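Long-range contact in uncharacterized protein (Enterococcus faecalis, PDB 3CLQ), which is of unknown function but carries the AllG family domain and so may be related to a subunit of oxamate carbamoyltransferase: residues T19-S24 / N120-G124. Numbering follows the deposited sequence.
Sequences TRIIQS and NETYG
Two side-chain hydroxyls bridge a helix C-terminus and the turn linking two antiparallel strands. Ser24, where helix 6-23 gives way to extended backbone (phi/psi -53/148), has rotamer m; its OG donates back to Arg20 O (3.0 Å) and accepts from Asn120 ND2 (2.9 Å). Thr122, also m, donates a hydrogen bond from OG1 to Gln23 O at 2.8 Å, a carbonyl at the helix end. The Ser24 and Thr122 CA atoms lie 5.3 Å apart. Asn120 forms an Asx turn, OD1 accepting a hydrogen bond from Thr122 N at 3.0 Å, while Gly124 N returns to Asn120 O (2.7 Å), closing the turn. Tyr123, chi1 m, lays its ring along the last helical turn: Tyr123 CE2 is 3.5 Å from Arg20 O, Ser24 OG sits at the ring edge, and the Arg20 guanidinium covers one face, Arg20 NH2 to Tyr123 CD1 3.5 Å. Arg20 NH1 hydrogen-bonds to Ala247 O. The turn joins strands 114-120 and 126-130; Lys25 leads from helix 6-23 into neighbouring strand 26-33, and helix 234-247 packs on Ser24 and Asn120.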
ATOM      1  N   THR B  19     -28.475   1.256  -2.182  1.00 51.41           N
ATOM      2  CA  THR B  19     -28.182  -0.102  -2.617  1.00 51.00           C
ATOM      3  C   THR B  19     -27.538  -0.084  -3.979  1.00 50.35           C
ATOM      4  O   THR B  19     -26.696  -0.922  -4.261  1.00 50.77           O
ATOM      5  CB  THR B  19     -29.420  -1.021  -2.655  1.00 51.63           C
ATOM      6  OG1 THR B  19     -29.913  -1.202  -1.328  1.00 53.18           O
ATOM      7  CG2 THR B  19     -29.043  -2.399  -3.185  1.00 51.58           C
ATOM      8  N   ARG B  20     -27.919   0.855  -4.833  1.00 49.53           N
ATOM      9  CA  ARG B  20     -27.250   0.926  -6.110  1.00 50.61           C
ATOM     10  C   ARG B  20     -25.798   1.317  -5.885  1.00 51.53           C
ATOM     11  O   ARG B  20     -24.890   0.601  -6.286  1.00 54.31           O
ATOM     12  CB  ARG B  20     -27.939   1.874  -7.059  1.00 50.77           C
ATOM     13  CG  ARG B  20     -29.318   1.410  -7.468  1.00 51.28           C
ATOM     14  CD  ARG B  20     -29.723   2.091  -8.744  1.00 51.13           C
ATOM     15  NE  ARG B  20     -30.316   1.126  -9.655  1.00 52.64           N
ATOM     16  CZ  ARG B  20     -30.195   1.143 -10.982  1.00 52.41           C
ATOM     17  NH1 ARG B  20     -29.483   2.080 -11.602  1.00 52.00           N
ATOM     18  NH2 ARG B  20     -30.798   0.205 -11.688  1.00 53.14           N
ATOM     19  N   ILE B  21     -25.584   2.408  -5.178  1.00 51.25           N
ATOM     20  CA  ILE B  21     -24.255   2.908  -4.909  1.00 50.47           C
ATOM     21  C   ILE B  21     -23.357   1.820  -4.350  1.00 51.05           C
ATOM     22  O   ILE B  21     -22.277   1.556  -4.882  1.00 51.35           O
ATOM     23  CB  ILE B  21     -24.366   4.080  -3.928  1.00 50.30           C
ATOM     24  CG1 ILE B  21     -25.235   5.176  -4.547  1.00 49.61           C
ATOM     25  CG2 ILE B  21     -22.988   4.604  -3.488  1.00 49.65           C
ATOM     26  CD1 ILE B  21     -25.710   6.242  -3.545  1.00 50.23           C
ATOM     27  N   ILE B  22     -23.808   1.163  -3.290  1.00 51.53           N
ATOM     28  CA  ILE B  22     -22.979   0.143  -2.629  1.00 51.05           C
ATOM     29  C   ILE B  22     -22.666  -1.018  -3.554  1.00 52.15           C
ATOM     30  O   ILE B  22     -21.537  -1.514  -3.583  1.00 54.28           O
ATOM     31  CB  ILE B  22     -23.670  -0.396  -1.361  1.00 50.40           C
ATOM     32  CG1 ILE B  22     -23.561   0.612  -0.217  1.00 48.75           C
ATOM     33  CG2 ILE B  22     -23.111  -1.767  -0.951  1.00 50.03           C
ATOM     34  CD1 ILE B  22     -24.567   0.361   0.885  1.00 47.99           C
ATOM     35  N   GLN B  23     -23.657  -1.465  -4.317  1.00 51.78           N
ATOM     36  CA  GLN B  23     -23.458  -2.623  -5.183  1.00 51.50           C
ATOM     37  C   GLN B  23     -22.884  -2.337  -6.573  1.00 51.94           C
ATOM     38  O   GLN B  23     -22.567  -3.271  -7.305  1.00 51.53           O
ATOM     39  CB  GLN B  23     -24.757  -3.392  -5.320  1.00 50.99           C
ATOM     40  CG  GLN B  23     -25.261  -3.866  -4.002  1.00 50.91           C
ATOM     41  CD  GLN B  23     -26.498  -4.721  -4.130  1.00 50.80           C
ATOM     42  OE1 GLN B  23     -26.853  -5.443  -3.202  1.00 51.56           O
ATOM     43  NE2 GLN B  23     -27.161  -4.649  -5.276  1.00 50.21           N
ATOM     44  N   SER B  24     -22.794  -1.069  -6.968  1.00 51.70           N
ATOM     45  CA  SER B  24     -22.086  -0.747  -8.188  1.00 51.46           C
ATOM     46  C   SER B  24     -20.704  -1.341  -8.132  1.00 52.83           C
ATOM     47  O   SER B  24     -20.110  -1.446  -7.063  1.00 53.91           O
ATOM     48  CB  SER B  24     -21.949   0.739  -8.356  1.00 50.64           C
ATOM     49  OG  SER B  24     -23.202   1.286  -8.663  1.00 51.62           O
ATOM     50  N   ASN B 120     -19.793   0.517 -15.206  1.00 55.18           N
ATOM     51  CA  ASN B 120     -20.383  -0.173 -14.074  1.00 55.76           C
ATOM     52  C   ASN B 120     -20.773  -1.625 -14.392  1.00 56.81           C
ATOM     53  O   ASN B 120     -21.705  -1.871 -15.160  1.00 56.22           O
ATOM     54  CB  ASN B 120     -21.598   0.592 -13.589  1.00 55.36           C
ATOM     55  CG  ASN B 120     -21.996   0.210 -12.179  1.00 56.32           C
ATOM     56  OD1 ASN B 120     -21.696  -0.894 -11.704  1.00 56.51           O
ATOM     57  ND2 ASN B 120     -22.686   1.126 -11.494  1.00 56.58           N
ATOM     58  N   GLU B 121     -20.081  -2.584 -13.779  1.00 57.95           N
ATOM     59  CA  GLU B 121     -20.351  -4.002 -14.037  1.00 59.19           C
ATOM     60  C   GLU B 121     -21.756  -4.401 -13.580  1.00 58.55           C
ATOM     61  O   GLU B 121     -22.346  -5.350 -14.106  1.00 59.70           O
ATOM     62  CB  GLU B 121     -19.309  -4.904 -13.370  1.00 59.53           C
ATOM     63  CG  GLU B 121     -19.396  -6.378 -13.760  1.00 61.26           C
ATOM     64  CD  GLU B 121     -18.430  -7.291 -12.966  1.00 62.32           C
ATOM     65  OE1 GLU B 121     -18.792  -7.775 -11.858  1.00 63.65           O
ATOM     66  OE2 GLU B 121     -17.309  -7.551 -13.455  1.00 63.75           O
ATOM     67  N   THR B 122     -22.301  -3.688 -12.601  1.00 56.43           N
ATOM     68  CA  THR B 122     -23.597  -4.069 -12.083  1.00 53.90           C
ATOM     69  C   THR B 122     -24.720  -3.388 -12.863  1.00 52.94           C
ATOM     70  O   THR B 122     -25.714  -4.029 -13.218  1.00 53.82           O
ATOM     71  CB  THR B 122     -23.712  -3.725 -10.589  1.00 53.77           C
ATOM     72  OG1 THR B 122     -22.592  -4.261  -9.894  1.00 53.26           O
ATOM     73  CG2 THR B 122     -24.984  -4.306  -9.983  1.00 53.60           C
ATOM     74  N   TYR B 123     -24.552  -2.099 -13.140  1.00 50.38           N
ATOM     75  CA  TYR B 123     -25.667  -1.252 -13.580  1.00 48.84           C
ATOM     76  C   TYR B 123     -25.444  -0.709 -14.994  1.00 49.39           C
ATOM     77  O   TYR B 123     -26.331  -0.092 -15.610  1.00 48.72           O
ATOM     78  CB  TYR B 123     -25.930  -0.136 -12.540  1.00 46.48           C
ATOM     79  CG  TYR B 123     -26.484  -0.715 -11.246  1.00 46.03           C
ATOM     80  CD1 TYR B 123     -27.726  -1.357 -11.254  1.00 46.05           C
ATOM     81  CD2 TYR B 123     -25.761  -0.673 -10.031  1.00 44.78           C
ATOM     82  CE1 TYR B 123     -28.261  -1.941 -10.109  1.00 45.60           C
ATOM     83  CE2 TYR B 123     -26.294  -1.262  -8.851  1.00 45.09           C
ATOM     84  CZ  TYR B 123     -27.560  -1.909  -8.915  1.00 45.79           C
ATOM     85  OH  TYR B 123     -28.184  -2.518  -7.833  1.00 44.93           O
ATOM     86  N   GLY B 124     -24.239  -0.942 -15.495  1.00 49.46           N
ATOM     87  CA  GLY B 124     -23.941  -0.715 -16.885  1.00 50.34           C
ATOM     88  C   GLY B 124     -23.787   0.709 -17.347  1.00 51.48           C
ATOM     89  O   GLY B 124     -23.823   0.969 -18.556  1.00 52.87           O
TER